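Local coordinates for apaG protein (Shewanella oneidensis, PDB 1TZA), which is of unknown function but belongs to the ApaG family of beta-sandwich proteins and may mediate protein-protein interactions, at the interface of chains A and B. Sequence-based numbering; all coordinates share one arbitrary frame. Chains: chain A/B, apaG protein.

The interface of chains A and B. Residues chain A 18, 20, 29; chain B 32, 49, 69, 83, 85-86.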
loop_
_atom_site.group_PDB
_atom_site.type_symbol
_atom_site.label_atom_id
_atom_site.label_comp_id
_atom_site.label_asym_id
_atom_site.label_seq_id
_atom_site.Cartn_x
_atom_site.Cartn_y
_atom_site.Cartn_z
ATOM N N GLU A 18 -1.703 1.613 7.431
ATOM C CA GLU A 18 -2.176 2.844 8.043
ATOM C C GLU A 18 -3.682 2.998 7.954
ATOM O O GLU A 18 -4.327 2.431 7.068
ATOM C CB GLU A 18 -1.487 4.010 7.333
ATOM C CG GLU A 18 -1.742 5.398 7.885
ATOM C CD GLU A 18 -1.025 6.455 7.071
ATOM O OE1 GLU A 18 -1.363 6.625 5.877
ATOM O OE2 GLU A 18 -0.114 7.108 7.616
ATOM N N GLN A 20 -6.991 4.962 7.057
ATOM C CA GLN A 20 -7.326 5.970 6.056
ATOM C C GLN A 20 -8.736 6.481 6.293
ATOM O O GLN A 20 -9.368 7.019 5.384
ATOM C CB GLN A 20 -7.240 5.381 4.646
ATOM C CG GLN A 20 -5.910 4.739 4.341
ATOM C CD GLN A 20 -4.753 5.674 4.603
ATOM O OE1 GLN A 20 -3.635 5.234 4.881
ATOM N NE2 GLN A 20 -5.012 6.974 4.513
ATOM N N LEU A 29 -5.730 0.473 5.539
ATOM C CA LEU A 29 -4.818 0.081 4.466
ATOM C C LEU A 29 -3.880 -1.058 4.870
ATOM O O LEU A 29 -3.119 -0.948 5.832
ATOM C CB LEU A 29 -3.984 1.282 3.992
ATOM C CG LEU A 29 -2.870 0.948 2.979
ATOM C CD1 LEU A 29 -3.494 0.454 1.664
ATOM C CD2 LEU A 29 -2.004 2.173 2.714
ATOM N N TYR B 32 3.256 5.885 -1.477
ATOM C CA TYR B 32 4.010 7.118 -1.409
ATOM C C TYR B 32 5.005 7.009 -0.277
ATOM O O TYR B 32 4.679 6.545 0.813
ATOM C CB TYR B 32 3.083 8.336 -1.245
ATOM C CG TYR B 32 2.170 8.332 -0.044
ATOM C CD1 TYR B 32 2.654 8.642 1.223
ATOM C CD2 TYR B 32 0.805 8.040 -0.181
ATOM C CE1 TYR B 32 1.809 8.666 2.330
ATOM C CE2 TYR B 32 -0.048 8.061 0.915
ATOM C CZ TYR B 32 0.462 8.376 2.173
ATOM O OH TYR B 32 -0.361 8.415 3.274
ATOM N N ARG B 49 -1.369 13.981 11.325
ATOM C CA ARG B 49 -1.287 14.144 9.882
ATOM C C ARG B 49 -2.647 14.619 9.391
ATOM O O ARG B 49 -3.671 14.379 10.031
ATOM C CB ARG B 49 -0.921 12.826 9.191
ATOM C CG ARG B 49 -2.017 11.774 9.201
ATOM C CD ARG B 49 -1.540 10.487 8.520
ATOM N NE ARG B 49 -2.556 9.439 8.549
ATOM C CZ ARG B 49 -2.988 8.852 9.660
ATOM N NH1 ARG B 49 -2.486 9.205 10.833
ATOM N NH2 ARG B 49 -3.933 7.921 9.598
ATOM N N VAL B 69 1.702 5.987 9.719
ATOM C CA VAL B 69 1.880 4.545 9.759
ATOM C C VAL B 69 1.965 4.005 11.191
ATOM O O VAL B 69 2.759 3.116 11.486
ATOM C CB VAL B 69 3.108 4.075 8.923
ATOM C CG1 VAL B 69 2.806 4.270 7.441
ATOM C CG2 VAL B 69 4.364 4.841 9.309
ATOM N N TYR B 83 9.225 7.116 5.525
ATOM C CA TYR B 83 8.180 6.117 5.689
ATOM C C TYR B 83 7.368 5.945 4.412
ATOM O O TYR B 83 7.395 6.798 3.515
ATOM C CB TYR B 83 7.270 6.501 6.855
ATOM C CG TYR B 83 6.160 7.465 6.518
ATOM C CD1 TYR B 83 4.933 6.999 6.039
ATOM C CD2 TYR B 83 6.317 8.841 6.708
ATOM C CE1 TYR B 83 3.881 7.883 5.762
ATOM C CE2 TYR B 83 5.270 9.732 6.430
ATOM C CZ TYR B 83 4.056 9.244 5.961
ATOM O OH TYR B 83 3.012 10.097 5.707
ATOM N N SER B 85 3.472 4.713 2.699
ATOM C CA SER B 85 2.059 4.406 2.884
ATOM C C SER B 85 1.411 4.368 1.498
ATOM O O SER B 85 2.095 4.163 0.498
ATOM C CB SER B 85 1.381 5.452 3.775
ATOM O OG SER B 85 0.070 5.031 4.122
ATOM N N GLY B 86 0.100 4.554 1.429
ATOM C CA GLY B 86 -0.553 4.520 0.138
ATOM C C GLY B 86 -1.975 5.012 0.210
ATOM O O GLY B 86 -2.463 5.380 1.272
HETATM O O HOH W 1 0.484 9.172 5.797
HETATM O O HOH W 2 -3.280 8.683 6.067
#
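The carboxylate of A:Glu18 is held through both of its oxygens by B:Ser85 and B:Val69, a worked example of how one acid can be read by several donors at once. The B:Ser85 hydroxyl OG donates to A:Glu18 OE1 at 2.8 Å from well above the carboxylate plane, whereas the backbone N of B:Val69 meets A:Glu18 OE2 at 3.0 Å on the anti side, nearly straight at the hydrogen but tilted 27° out of that plane. B:Arg49 arrives from the opposite direction and lays its guanidinium almost parallel over the carboxylate, planes 12° apart; the salt bridge, B:Arg49 NE to A:Glu18 OE2 at 3.5 Å, is thus a stacked one. CG of A:Glu18 lies anti to the backbone N (chi1 -175°) and the chain continues extended, carrying the carboxylate across to these partners. Beside it, A:Leu29 CD2 rests on B:Gly86 CA at 3.8 Å. Water completes the grip: water 1 joins OE2 to the B:Tyr32 and B:Tyr83 hydroxyls, and water 2, at the guanidinium edge, links OE1 to B:Arg49 NE and A:Gln20 NE2. Behind them, the B:Tyr32 ring, with B:Ser85 C over its centre, is likely to help position that serine. An alanine in place of A:Glu18 would probably leave the B:Arg49 charge without its mate and the B:Ser85 hydroxyl and B:Val69 N-H without their acceptor. If the deposited dimer is the biological one, this polar patch and its two-fold twin probably help hold the end of strand 8-19 of each chain against its partner.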